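Local coordinates for protein lamina-associated polypeptide 2 isoforms alpha/zeta (Mus musculus, PDB 2V0X) that dimerises through long paired helices as a component of the nuclear lamina and probably takes part in binding lamin A and chromatin, at residues H7-L12 / I158-Y163; K41-E46 / D175-S180; Q49-L54 / L110-E115; G190-W195 / T210-K215. The protein carries 2 engineered substitutions. One frame throughout, in Å; residues are numbered along the deposited sequence.

Interaction 1 of 4, residues H7-L12 / I158-Y163; sequences HSLTTL and ILNRTY
Leu-159 O is the best-held polar atom of the contact, gripped by two donors within its own helix: Tyr-163 N at 3.0 Å and Thr-162 OG1 at 2.8 Å, the hydroxyl lying above the carbonyl plane. Across the segments the polar link is a weak hydrogen bond from Thr-10 N to Asn-160 OD1, 3.4 Å long though fairly straight at 163°. The rest is apolar and centres on Tyr-163, whose CG is anti to its backbone N (chi1 -173°). Leu-9 CB sits over the middle of one ring face, 3.9 Å from the centroid, a CH-pi contact; its CD1 reaches Tyr-163 CD1 at 3.6 Å. Thr-11 CG2 meets Tyr-163 CD2 obliquely at 3.3 Å. The loop segment thus lies along helix 152-196, and Ile-138 of the second subunit also packs on Leu-9. With one weak bond between the segments and an aromatic face under Leu-9, attachment here is likely to depend mainly on shape fit and dispersion rather than on polar pairing.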
loop_
_atom_site.group_PDB
_atom_site.type_symbol
_atom_site.label_atom_id
_atom_site.label_comp_id
_atom_site.label_asym_id
_atom_site.label_seq_id
_atom_site.Cartn_x
_atom_site.Cartn_y
_atom_site.Cartn_z
ATOM N N HIS B 7 29.591 23.414 -0.277
ATOM C CA HIS B 7 28.971 22.414 0.590
ATOM C C HIS B 7 27.524 22.777 0.924
ATOM O O HIS B 7 26.832 22.043 1.632
ATOM C CB HIS B 7 29.789 22.229 1.878
ATOM C CG HIS B 7 29.872 23.457 2.735
ATOM N ND1 HIS B 7 29.287 23.536 3.981
ATOM C CD2 HIS B 7 30.476 24.652 2.528
ATOM C CE1 HIS B 7 29.524 24.725 4.504
ATOM N NE2 HIS B 7 30.245 25.422 3.642
ATOM N N SER B 8 27.080 23.921 0.416
ATOM C CA SER B 8 25.720 24.388 0.644
ATOM C C SER B 8 24.774 23.611 -0.272
ATOM O O SER B 8 24.636 23.937 -1.455
ATOM C CB SER B 8 25.631 25.892 0.358
ATOM O OG SER B 8 24.341 26.407 0.642
ATOM N N LEU B 9 24.187 22.541 0.260
ATOM C CA LEU B 9 23.255 21.715 -0.502
ATOM C C LEU B 9 21.832 22.193 -0.252
ATOM O O LEU B 9 21.487 22.584 0.866
ATOM C CB LEU B 9 23.395 20.241 -0.117
ATOM C CG LEU B 9 24.768 19.599 -0.341
ATOM C CD1 LEU B 9 24.686 18.111 -0.073
ATOM C CD2 LEU B 9 25.251 19.854 -1.758
ATOM N N THR B 10 21.012 22.181 -1.298
ATOM C CA THR B 10 19.630 22.630 -1.183
ATOM C C THR B 10 18.666 21.805 -2.034
ATOM O O THR B 10 19.076 21.123 -2.977
ATOM C CB THR B 10 19.495 24.130 -1.568
ATOM O OG1 THR B 10 20.289 24.410 -2.727
ATOM C CG2 THR B 10 19.932 25.031 -0.419
ATOM N N THR B 11 17.389 21.842 -1.669
ATOM C CA THR B 11 16.345 21.126 -2.393
ATOM C C THR B 11 15.113 22.014 -2.498
ATOM O O THR B 11 14.698 22.631 -1.516
ATOM C CB THR B 11 15.944 19.810 -1.683
ATOM O OG1 THR B 11 15.697 20.062 -0.296
ATOM C CG2 THR B 11 17.029 18.782 -1.813
ATOM N N LEU B 12 14.553 22.109 -3.697
ATOM C CA LEU B 12 13.365 22.924 -3.910
ATOM C C LEU B 12 12.154 22.220 -3.287
ATOM O O LEU B 12 11.412 21.504 -3.960
ATOM C CB LEU B 12 13.155 23.203 -5.410
ATOM C CG LEU B 12 12.782 22.094 -6.403
ATOM C CD1 LEU B 12 12.590 22.705 -7.770
ATOM C CD2 LEU B 12 13.830 20.999 -6.457
ATOM N N ILE B 158 27.314 16.789 -8.309
ATOM C CA ILE B 158 26.770 15.441 -8.371
ATOM C C ILE B 158 26.070 15.163 -7.046
ATOM O O ILE B 158 24.927 14.721 -7.027
ATOM C CB ILE B 158 27.869 14.389 -8.639
ATOM C CG1 ILE B 158 28.403 14.556 -10.064
ATOM C CG2 ILE B 158 27.321 12.982 -8.509
ATOM C CD1 ILE B 158 27.318 14.441 -11.117
ATOM N N LEU B 159 26.729 15.535 -5.952
ATOM C CA LEU B 159 26.205 15.330 -4.617
ATOM C C LEU B 159 24.992 16.201 -4.351
ATOM O O LEU B 159 24.143 15.853 -3.537
ATOM C CB LEU B 159 27.274 15.604 -3.556
ATOM C CG LEU B 159 28.446 14.616 -3.412
ATOM C CD1 LEU B 159 29.298 15.050 -2.227
ATOM C CD2 LEU B 159 27.949 13.176 -3.210
ATOM N N ASN B 160 24.912 17.350 -5.016
ATOM C CA ASN B 160 23.772 18.225 -4.805
ATOM C C ASN B 160 22.540 17.518 -5.390
ATOM O O ASN B 160 21.458 17.512 -4.809
ATOM C CB ASN B 160 24.014 19.575 -5.477
ATOM C CG ASN B 160 22.976 20.596 -5.094
ATOM O OD1 ASN B 160 22.726 20.834 -3.908
ATOM N ND2 ASN B 160 22.353 21.199 -6.088
ATOM N N ARG B 161 22.749 16.832 -6.499
ATOM C CA ARG B 161 21.689 16.102 -7.157
ATOM C C ARG B 161 21.240 14.905 -6.271
ATOM O O ARG B 161 20.035 14.677 -6.077
ATOM C CB ARG B 161 22.204 15.636 -8.521
ATOM C CG ARG B 161 21.133 15.196 -9.506
ATOM C CD ARG B 161 21.770 14.526 -10.723
ATOM N NE ARG B 161 22.781 15.376 -11.350
ATOM C CZ ARG B 161 23.768 14.929 -12.123
ATOM N NH1 ARG B 161 23.891 13.631 -12.372
ATOM N NH2 ARG B 161 24.632 15.785 -12.658
ATOM N N THR B 162 22.199 14.189 -5.680
ATOM C CA THR B 162 21.864 13.056 -4.818
ATOM C C THR B 162 21.095 13.533 -3.587
ATOM O O THR B 162 20.239 12.818 -3.055
ATOM C CB THR B 162 23.124 12.262 -4.368
ATOM O OG1 THR B 162 23.938 13.067 -3.505
ATOM C CG2 THR B 162 23.931 11.836 -5.585
ATOM N N TYR B 163 21.415 14.743 -3.140
ATOM C CA TYR B 163 20.763 15.340 -1.980
ATOM C C TYR B 163 19.255 15.539 -2.270
ATOM O O TYR B 163 18.400 15.246 -1.427
ATOM C CB TYR B 163 21.427 16.682 -1.655
ATOM C CG TYR B 163 20.951 17.305 -0.368
ATOM C CD1 TYR B 163 21.464 16.888 0.858
ATOM C CD2 TYR B 163 19.983 18.304 -0.371
ATOM C CE1 TYR B 163 21.030 17.443 2.050
ATOM C CE2 TYR B 163 19.537 18.869 0.824
ATOM C CZ TYR B 163 20.067 18.431 2.030
ATOM O OH TYR B 163 19.628 18.972 3.218
#

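Interaction 2 of 4, residues K41-E46 / D175-S180; sequences KVVEEE and DEVRMS
The close-packed side of this contact is a set of valine methyls. Val-42 CG1 meets Val-177 CG1 at 4.0 Å, and Val-43 CG2 comes to the same Val-177 CG1 at 3.9 Å, the Val-43 and Val-177 side chains crossing at about a right angle. Val-177 CG1, anti to its backbone N, faces both, and Leu-121 of the second subunit packs against Val-43 and Val-177. The axes of segments 41-46 and 175-180 pass 9.0 Å apart and run in broadly the same direction, crossing at -33°; the second segment belongs to helix 152-196, one of the long helices of the dimerisation domain. Toward the looser, partly exposed side, Arg-178 bends at chi3 (-64°) and lays its NE 3.8 Å from Val-42 CG2. That NE makes a salt bridge with Glu-46 OE2 at 3.6 Å, the carboxylate and guanidinium planes 49° apart, while Arg-178 NH1 holds a long ion pair with Asp-175 OD1. An alanine in place of Arg-178 removes the guanidinium between Glu-46 and Asp-175 and would probably leave their charges less well balanced and Val-42 CG2 less covered. Glu-46 has its stronger partner elsewhere, Arg-52 at OE1, and Asp-175 OD2 is hydrogen-bonded to Tyr-61 OH.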
loop_
_atom_site.group_PDB
_atom_site.type_symbol
_atom_site.label_atom_id
_atom_site.label_comp_id
_atom_site.label_asym_id
_atom_site.label_seq_id
_atom_site.Cartn_x
_atom_site.Cartn_y
_atom_site.Cartn_z
ATOM N N LYS B 41 0.896 11.399 12.650
ATOM C CA LYS B 41 0.003 12.505 12.325
ATOM C C LYS B 41 -0.735 12.242 11.015
ATOM O O LYS B 41 -1.958 12.354 10.959
ATOM C CB LYS B 41 0.770 13.827 12.204
ATOM C CG LYS B 41 1.159 14.465 13.521
ATOM C CD LYS B 41 1.865 15.796 13.285
ATOM C CE LYS B 41 2.230 16.476 14.598
ATOM N NZ LYS B 41 1.035 16.751 15.445
ATOM N N VAL B 42 0.012 11.926 9.958
ATOM C CA VAL B 42 -0.605 11.659 8.666
ATOM C C VAL B 42 -1.616 10.510 8.729
ATOM O O VAL B 42 -2.729 10.652 8.228
ATOM C CB VAL B 42 0.447 11.475 7.514
ATOM C CG1 VAL B 42 1.664 10.761 8.006
ATOM C CG2 VAL B 42 -0.161 10.722 6.339
ATOM N N VAL B 43 -1.256 9.404 9.375
ATOM C CA VAL B 43 -2.173 8.277 9.494
ATOM C C VAL B 43 -3.450 8.727 10.223
ATOM O O VAL B 43 -4.556 8.517 9.725
ATOM C CB VAL B 43 -1.512 7.069 10.226
ATOM C CG1 VAL B 43 -2.514 5.963 10.451
ATOM C CG2 VAL B 43 -0.328 6.532 9.412
ATOM N N GLU B 44 -3.289 9.434 11.343
ATOM C CA GLU B 44 -4.432 9.909 12.124
ATOM C C GLU B 44 -5.314 10.917 11.374
ATOM O O GLU B 44 -6.540 10.915 11.541
ATOM C CB GLU B 44 -3.966 10.505 13.448
ATOM C CG GLU B 44 -5.101 10.885 14.393
ATOM C CD GLU B 44 -4.625 11.642 15.620
ATOM O OE1 GLU B 44 -3.408 11.612 15.920
ATOM O OE2 GLU B 44 -5.474 12.273 16.285
ATOM N N GLU B 45 -4.703 11.767 10.551
ATOM C CA GLU B 45 -5.452 12.752 9.773
ATOM C C GLU B 45 -6.369 12.071 8.770
ATOM O O GLU B 45 -7.516 12.490 8.591
ATOM C CB GLU B 45 -4.517 13.697 9.017
ATOM C CG GLU B 45 -3.764 14.677 9.901
ATOM C CD GLU B 45 -2.745 15.494 9.124
ATOM O OE1 GLU B 45 -3.151 16.238 8.203
ATOM O OE2 GLU B 45 -1.539 15.392 9.434
ATOM N N GLU B 46 -5.864 11.030 8.110
ATOM C CA GLU B 46 -6.650 10.292 7.122
ATOM C C GLU B 46 -7.762 9.503 7.781
ATOM O O GLU B 46 -8.833 9.338 7.216
ATOM C CB GLU B 46 -5.773 9.311 6.334
ATOM C CG GLU B 46 -4.655 9.960 5.540
ATOM C CD GLU B 46 -5.157 10.951 4.509
ATOM O OE1 GLU B 46 -6.143 10.644 3.798
ATOM O OE2 GLU B 46 -4.548 12.033 4.406
ATOM N N ASP B 175 4.117 9.916 1.128
ATOM C CA ASP B 175 2.959 9.696 0.259
ATOM C C ASP B 175 2.525 8.206 0.319
ATOM O O ASP B 175 1.331 7.904 0.305
ATOM C CB ASP B 175 3.277 10.152 -1.167
ATOM C CG ASP B 175 3.347 11.689 -1.286
ATOM O OD1 ASP B 175 2.703 12.399 -0.486
ATOM O OD2 ASP B 175 4.059 12.196 -2.166
ATOM N N GLU B 176 3.497 7.297 0.435
ATOM C CA GLU B 176 3.215 5.856 0.528
ATOM C C GLU B 176 2.472 5.584 1.838
ATOM O O GLU B 176 1.495 4.826 1.873
ATOM C CB GLU B 176 4.514 5.035 0.508
ATOM C CG GLU B 176 5.360 5.249 -0.727
ATOM C CD GLU B 176 6.653 4.444 -0.736
ATOM O OE1 GLU B 176 7.440 4.533 0.230
ATOM O OE2 GLU B 176 6.896 3.746 -1.738
ATOM N N VAL B 177 2.925 6.241 2.901
ATOM C CA VAL B 177 2.310 6.100 4.225
ATOM C C VAL B 177 0.847 6.581 4.138
ATOM O O VAL B 177 -0.061 5.956 4.677
ATOM C CB VAL B 177 3.091 6.946 5.296
ATOM C CG1 VAL B 177 2.276 7.072 6.618
ATOM C CG2 VAL B 177 4.441 6.288 5.616
ATOM N N ARG B 178 0.637 7.695 3.446
ATOM C CA ARG B 178 -0.708 8.260 3.263
ATOM C C ARG B 178 -1.626 7.288 2.506
ATOM O O ARG B 178 -2.755 7.032 2.924
ATOM C CB ARG B 178 -0.627 9.605 2.511
ATOM C CG ARG B 178 -1.979 10.287 2.333
ATOM C CD ARG B 178 -1.837 11.766 2.020
ATOM N NE ARG B 178 -1.217 12.493 3.124
ATOM C CZ ARG B 178 -0.260 13.404 2.978
ATOM N NH1 ARG B 178 0.201 13.707 1.768
ATOM N NH2 ARG B 178 0.232 14.022 4.046
HETATM N N MSE B 179 -1.143 6.761 1.385
HETATM C CA MSE B 179 -1.916 5.805 0.599
HETATM C C MSE B 179 -2.260 4.553 1.412
HETATM O O MSE B 179 -3.384 4.034 1.318
HETATM C CB MSE B 179 -1.182 5.425 -0.693
HETATM C CG MSE B 179 -1.050 6.563 -1.729
HETATM SE SE MSE B 179 -2.713 7.585 -2.021
HETATM C CE MSE B 179 -3.923 6.154 -2.229
ATOM N N SER B 180 -1.304 4.078 2.214
ATOM C CA SER B 180 -1.510 2.904 3.065
ATOM C C SER B 180 -2.579 3.181 4.128
ATOM O O SER B 180 -3.398 2.318 4.424
ATOM C CB SER B 180 -0.202 2.493 3.764
ATOM O OG SER B 180 0.756 2.006 2.834
#

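Interaction 3 of 4, residues Q49-L54 / L110-E115; sequences QIDRQL and LCRSYE
The charged part is one salt bridge. Arg-112 NH2 bonds to Asp-51 OD2 at 2.6 Å, using the anti lone pair of that oxygen; OD2 lies near the guanidinium plane, but the N-H...O angle is a bent 133° and the carboxylate is turned 44° from the guanidinium. Bends at chi2 (-130°) and chi3 carry the arginine there. Over one face, Arg-52 O stands 3.4 Å above the plane of the Arg-112 guanidinium, over its centre, a contact that is probably electrostatically favourable. Water forms the third group. One molecule donates to Ile-50 O and accepts from Arg-112 NH2; another accepts from Leu-54 N at 3.3 Å and donates to Glu-115 OE1 at 2.8 Å. Apolar packing falls to Leu-54, whose CD1 touches Glu-115 CB at 3.7 Å as the two side chains slide past each other. Leu-54 CD1 also comes to Arg-112 O at 3.3 Å. Side chains of the loop reach Met-189 and Cys-182 too, so this is a non-helical linker laid across the antiparallel hairpin of the two long helices.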
loop_
_atom_site.group_PDB
_atom_site.type_symbol
_atom_site.label_atom_id
_atom_site.label_comp_id
_atom_site.label_asym_id
_atom_site.label_seq_id
_atom_site.Cartn_x
_atom_site.Cartn_y
_atom_site.Cartn_z
ATOM N N GLN B 49 -11.707 10.671 8.748
ATOM C CA GLN B 49 -12.816 10.554 7.808
ATOM C C GLN B 49 -12.438 9.383 6.896
ATOM O O GLN B 49 -11.815 9.590 5.867
ATOM C CB GLN B 49 -12.919 11.864 7.015
ATOM C CG GLN B 49 -14.332 12.358 6.745
ATOM C CD GLN B 49 -14.998 11.639 5.598
ATOM O OE1 GLN B 49 -14.906 12.067 4.450
ATOM N NE2 GLN B 49 -15.686 10.547 5.902
ATOM N N ILE B 50 -12.784 8.155 7.290
ATOM C CA ILE B 50 -12.409 6.985 6.487
ATOM C C ILE B 50 -13.206 6.808 5.201
ATOM O O ILE B 50 -12.748 6.129 4.285
ATOM C CB ILE B 50 -12.432 5.658 7.295
ATOM C CG1 ILE B 50 -13.849 5.332 7.787
ATOM C CG2 ILE B 50 -11.445 5.732 8.448
ATOM C CD1 ILE B 50 -13.942 4.001 8.534
ATOM N N ASP B 51 -14.393 7.411 5.144
ATOM C CA ASP B 51 -15.255 7.335 3.964
ATOM C C ASP B 51 -14.978 8.597 3.146
ATOM O O ASP B 51 -15.669 9.612 3.303
ATOM C CB ASP B 51 -16.735 7.290 4.389
ATOM C CG ASP B 51 -17.686 6.990 3.232
ATOM O OD1 ASP B 51 -18.911 6.958 3.476
ATOM O OD2 ASP B 51 -17.236 6.769 2.092
ATOM N N ARG B 52 -13.961 8.531 2.296
ATOM C CA ARG B 52 -13.573 9.672 1.470
ATOM C C ARG B 52 -12.805 9.238 0.221
ATOM O O ARG B 52 -12.159 8.192 0.196
ATOM C CB ARG B 52 -12.745 10.670 2.302
ATOM C CG ARG B 52 -11.807 11.581 1.501
ATOM C CD ARG B 52 -11.369 12.825 2.283
ATOM N NE ARG B 52 -11.100 12.565 3.699
ATOM C CZ ARG B 52 -10.066 11.870 4.168
ATOM N NH1 ARG B 52 -9.168 11.341 3.340
ATOM N NH2 ARG B 52 -9.922 11.713 5.481
ATOM N N GLN B 53 -12.935 10.037 -0.827
ATOM C CA GLN B 53 -12.281 9.785 -2.102
ATOM C C GLN B 53 -10.765 9.856 -1.937
ATOM O O GLN B 53 -10.252 10.675 -1.177
ATOM C CB GLN B 53 -12.753 10.828 -3.113
ATOM C CG GLN B 53 -12.426 10.528 -4.547
ATOM C CD GLN B 53 -13.272 11.349 -5.492
ATOM O OE1 GLN B 53 -14.057 10.805 -6.273
ATOM N NE2 GLN B 53 -13.158 12.665 -5.393
ATOM N N LEU B 54 -10.058 9.016 -2.677
ATOM C CA LEU B 54 -8.604 8.964 -2.614
ATOM C C LEU B 54 -7.881 10.050 -3.409
ATOM O O LEU B 54 -8.288 10.381 -4.518
ATOM C CB LEU B 54 -8.134 7.602 -3.120
ATOM C CG LEU B 54 -8.641 6.409 -2.302
ATOM C CD1 LEU B 54 -8.276 5.113 -2.983
ATOM C CD2 LEU B 54 -8.063 6.477 -0.917
ATOM N N LEU B 110 -13.739 -2.248 -1.053
ATOM C CA LEU B 110 -12.740 -3.095 -1.711
ATOM C C LEU B 110 -12.124 -2.394 -2.932
ATOM O O LEU B 110 -10.942 -2.589 -3.236
ATOM C CB LEU B 110 -13.346 -4.453 -2.116
ATOM C CG LEU B 110 -13.835 -5.392 -0.995
ATOM C CD1 LEU B 110 -14.902 -6.363 -1.493
ATOM C CD2 LEU B 110 -12.676 -6.137 -0.378
ATOM N N CYS B 111 -12.923 -1.583 -3.624
ATOM C CA CYS B 111 -12.448 -0.842 -4.793
ATOM C C CYS B 111 -11.441 0.220 -4.356
ATOM O O CYS B 111 -10.402 0.412 -4.988
ATOM C CB CYS B 111 -13.625 -0.183 -5.545
ATOM S SG CYS B 111 -14.614 -1.350 -6.571
ATOM N N ARG B 112 -11.786 0.932 -3.294
ATOM C CA ARG B 112 -10.925 1.961 -2.750
ATOM C C ARG B 112 -9.655 1.318 -2.219
ATOM O O ARG B 112 -8.588 1.865 -2.416
ATOM C CB ARG B 112 -11.661 2.766 -1.679
ATOM C CG ARG B 112 -12.874 3.448 -2.288
ATOM C CD ARG B 112 -12.950 4.901 -1.971
ATOM N NE ARG B 112 -13.617 5.134 -0.712
ATOM C CZ ARG B 112 -14.704 5.888 -0.563
ATOM N NH1 ARG B 112 -15.265 6.493 -1.603
ATOM N NH2 ARG B 112 -15.225 6.040 0.641
ATOM N N SER B 113 -9.764 0.125 -1.628
ATOM C CA SER B 113 -8.575 -0.570 -1.141
ATOM C C SER B 113 -7.644 -0.837 -2.331
ATOM O O SER B 113 -6.441 -0.614 -2.257
ATOM C CB SER B 113 -8.944 -1.902 -0.485
ATOM O OG SER B 113 -9.646 -1.693 0.737
ATOM N N TYR B 114 -8.220 -1.297 -3.432
ATOM C CA TYR B 114 -7.437 -1.608 -4.614
ATOM C C TYR B 114 -6.759 -0.355 -5.148
ATOM O O TYR B 114 -5.559 -0.355 -5.442
ATOM C CB TYR B 114 -8.319 -2.222 -5.707
ATOM C CG TYR B 114 -7.560 -2.742 -6.912
ATOM C CD1 TYR B 114 -7.382 -4.104 -7.100
ATOM C CD2 TYR B 114 -7.026 -1.870 -7.867
ATOM C CE1 TYR B 114 -6.699 -4.599 -8.202
ATOM C CE2 TYR B 114 -6.318 -2.358 -8.988
ATOM C CZ TYR B 114 -6.166 -3.727 -9.144
ATOM O OH TYR B 114 -5.498 -4.253 -10.223
ATOM N N GLU B 115 -7.543 0.710 -5.247
ATOM C CA GLU B 115 -7.057 1.966 -5.790
ATOM C C GLU B 115 -5.951 2.580 -4.931
ATOM O O GLU B 115 -4.971 3.068 -5.461
ATOM C CB GLU B 115 -8.216 2.955 -5.970
ATOM C CG GLU B 115 -7.811 4.169 -6.777
ATOM C CD GLU B 115 -8.841 5.273 -6.785
ATOM O OE1 GLU B 115 -10.038 4.970 -6.599
ATOM O OE2 GLU B 115 -8.447 6.446 -6.975
HETATM O O HOH W 1 -13.283 4.573 2.170
HETATM O O HOH W 2 -11.189 6.917 -4.928
#

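Interaction 4 of 4, residues G190-W195 / T210-K215; sequences GRRYLW and TVAPFK
Arg-192 projects straight from helix 152-196, its chain extended from CG to NE (chi3 174°), and meets residues 210-214 edge-on with its guanidinium. The oxygens of Thr-210, Ala-212 and Pro-213 all lie near that flat group's plane. NH1 takes two of them: Ala-212 O at 2.9 Å along an almost straight bond (170°), and Thr-210 O at 3.0 Å, where NH1 stands well above the carbonyl plane. Arg-192 NH2 makes a weak bond to Pro-213 O at 3.3 Å. Outside the two segments, NE bonds to Leu-219 O. Tyr-193, the next residue, offers a ring face instead of an edge: Thr-210 CG2 rests 3.9 Å from its centroid, shifted toward the rim, in a CH-pi contact, with the threonine side chain at about a right angle to the tyrosine. Thr-210 CG2 is anti to its backbone N, and its OG1 is hydrogen-bonded to Lys-206 O. His-105 stacks on the Tyr-193 ring. The contact joins the C-terminal part of helix 152-196 to the chain around residues 210-214, next to the second subunit, whose Asp-107 pairs with Arg-191. A leucine replacing Arg-192 lacks the donors to these three oxygens and would probably let residues 210-214 sit less firmly on the helix. The negative ends of the carbonyl dipoles face the guanidinium and would probably stabilise its charge, with no carboxylate among the partners named.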
loop_
_atom_site.group_PDB
_atom_site.type_symbol
_atom_site.label_atom_id
_atom_site.label_comp_id
_atom_site.label_asym_id
_atom_site.label_seq_id
_atom_site.Cartn_x
_atom_site.Cartn_y
_atom_site.Cartn_z
ATOM N N GLY B 190 -15.280 -0.998 5.210
ATOM C CA GLY B 190 -15.941 -2.176 4.700
ATOM C C GLY B 190 -16.338 -3.122 5.823
ATOM O O GLY B 190 -17.477 -3.601 5.863
ATOM N N ARG B 191 -15.419 -3.353 6.760
ATOM C CA ARG B 191 -15.679 -4.258 7.877
ATOM C C ARG B 191 -16.695 -3.728 8.878
ATOM O O ARG B 191 -17.385 -4.518 9.520
ATOM C CB ARG B 191 -14.370 -4.684 8.575
ATOM C CG ARG B 191 -13.452 -5.532 7.678
ATOM C CD ARG B 191 -12.116 -5.853 8.349
ATOM N NE ARG B 191 -12.260 -6.737 9.503
ATOM C CZ ARG B 191 -11.740 -6.500 10.704
ATOM N NH1 ARG B 191 -11.042 -5.396 10.923
ATOM N NH2 ARG B 191 -11.880 -7.393 11.679
ATOM N N ARG B 192 -16.773 -2.411 9.045
ATOM C CA ARG B 192 -17.781 -1.850 9.945
ATOM C C ARG B 192 -19.177 -2.212 9.395
ATOM O O ARG B 192 -20.021 -2.729 10.124
ATOM C CB ARG B 192 -17.627 -0.340 10.068
ATOM C CG ARG B 192 -16.507 0.075 10.999
ATOM C CD ARG B 192 -16.440 1.570 11.070
ATOM N NE ARG B 192 -15.471 2.003 12.069
ATOM C CZ ARG B 192 -15.239 3.274 12.365
ATOM N NH1 ARG B 192 -15.912 4.218 11.737
ATOM N NH2 ARG B 192 -14.320 3.603 13.265
ATOM N N TYR B 193 -19.384 -2.023 8.093
ATOM C CA TYR B 193 -20.670 -2.362 7.470
ATOM C C TYR B 193 -20.930 -3.855 7.575
ATOM O O TYR B 193 -22.043 -4.292 7.878
ATOM C CB TYR B 193 -20.696 -1.952 5.996
ATOM C CG TYR B 193 -20.954 -0.480 5.786
ATOM C CD1 TYR B 193 -19.911 0.403 5.505
ATOM C CD2 TYR B 193 -22.253 0.029 5.844
ATOM C CE1 TYR B 193 -20.155 1.762 5.285
ATOM C CE2 TYR B 193 -22.511 1.378 5.627
ATOM C CZ TYR B 193 -21.457 2.239 5.347
ATOM O OH TYR B 193 -21.712 3.574 5.123
ATOM N N LEU B 194 -19.886 -4.642 7.364
ATOM C CA LEU B 194 -20.020 -6.080 7.428
ATOM C C LEU B 194 -20.412 -6.616 8.799
ATOM O O LEU B 194 -21.254 -7.504 8.889
ATOM C CB LEU B 194 -18.743 -6.757 6.968
ATOM C CG LEU B 194 -18.795 -8.282 6.947
ATOM C CD1 LEU B 194 -19.792 -8.769 5.866
ATOM C CD2 LEU B 194 -17.394 -8.807 6.664
ATOM N N TRP B 195 -19.776 -6.101 9.852
ATOM C CA TRP B 195 -20.046 -6.545 11.214
ATOM C C TRP B 195 -21.299 -5.965 11.869
ATOM O O TRP B 195 -21.842 -6.573 12.789
ATOM C CB TRP B 195 -18.815 -6.355 12.112
ATOM C CG TRP B 195 -17.789 -7.383 11.830
ATOM C CD1 TRP B 195 -16.733 -7.273 10.957
ATOM C CD2 TRP B 195 -17.765 -8.734 12.319
ATOM N NE1 TRP B 195 -16.073 -8.471 10.866
ATOM C CE2 TRP B 195 -16.680 -9.385 11.689
ATOM C CE3 TRP B 195 -18.556 -9.455 13.221
ATOM C CZ2 TRP B 195 -16.366 -10.728 11.927
ATOM C CZ3 TRP B 195 -18.248 -10.792 13.464
ATOM C CH2 TRP B 195 -17.160 -11.419 12.819
ATOM N N THR B 210 -20.515 3.625 12.373
ATOM C CA THR B 210 -19.955 3.544 11.037
ATOM C C THR B 210 -19.190 4.797 10.570
ATOM O O THR B 210 -18.192 4.670 9.875
ATOM C CB THR B 210 -21.071 3.215 10.014
ATOM O OG1 THR B 210 -21.601 1.917 10.302
ATOM C CG2 THR B 210 -20.527 3.231 8.588
ATOM N N VAL B 211 -19.663 5.992 10.931
ATOM C CA VAL B 211 -19.013 7.239 10.492
ATOM C C VAL B 211 -18.025 7.838 11.502
ATOM O O VAL B 211 -17.430 8.893 11.262
ATOM C CB VAL B 211 -20.053 8.323 10.099
ATOM C CG1 VAL B 211 -21.008 7.780 9.040
ATOM C CG2 VAL B 211 -20.822 8.801 11.328
ATOM N N ALA B 212 -17.872 7.172 12.635
ATOM C CA ALA B 212 -16.959 7.626 13.669
ATOM C C ALA B 212 -15.525 7.614 13.133
ATOM O O ALA B 212 -15.229 6.994 12.105
ATOM C CB ALA B 212 -17.053 6.697 14.883
ATOM N N PRO B 213 -14.639 8.390 13.770
ATOM C CA PRO B 213 -13.235 8.426 13.342
ATOM C C PRO B 213 -12.649 7.055 13.655
ATOM O O PRO B 213 -13.113 6.386 14.569
ATOM C CB PRO B 213 -12.636 9.477 14.273
ATOM C CG PRO B 213 -13.800 10.424 14.486
ATOM C CD PRO B 213 -14.927 9.465 14.737
ATOM N N PHE B 214 -11.684 6.603 12.870
ATOM C CA PHE B 214 -11.060 5.322 13.165
ATOM C C PHE B 214 -9.811 5.633 13.969
ATOM O O PHE B 214 -9.032 6.510 13.595
ATOM C CB PHE B 214 -10.668 4.595 11.889
ATOM C CG PHE B 214 -9.907 3.322 12.137
ATOM C CD1 PHE B 214 -10.382 2.379 13.038
ATOM C CD2 PHE B 214 -8.742 3.049 11.435
ATOM C CE1 PHE B 214 -9.716 1.181 13.233
ATOM C CE2 PHE B 214 -8.061 1.853 11.618
ATOM C CZ PHE B 214 -8.544 0.916 12.514
ATOM N N LYS B 215 -9.577 4.872 15.027
ATOM C CA LYS B 215 -8.423 5.115 15.877
ATOM C C LYS B 215 -7.428 3.969 15.964
ATOM O O LYS B 215 -6.423 4.083 16.663
ATOM C CB LYS B 215 -8.905 5.483 17.286
ATOM C CG LYS B 215 -9.856 6.681 17.340
ATOM C CD LYS B 215 -9.225 7.939 16.739
ATOM C CE LYS B 215 -7.980 8.377 17.503
ATOM N NZ LYS B 215 -7.305 9.537 16.854
#

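From the N terminus, residues 7-12 close the first long loop on helix 152-196 (interaction 1). Helix 35-46 then closes a second, further along that helix; interactions 1 and 2 cross, their segments alternating in the chain. Interaction 3 is nested inside both loops and ties the linker after helix 35-46 to helix 100-146. Interaction 4 follows in series, a short return of the C-terminal chain onto helix 152-196. Interaction 1 stands alone, its centre about 27 Å from that of interaction 2. The other three touch: Glu-46 with Arg-52 joins 2 and 3, Ile-50 on Phe-214 joins 3 and 4, and a long Glu-44 to Lys-215 pair joins 2 and 4. All four border the second subunit.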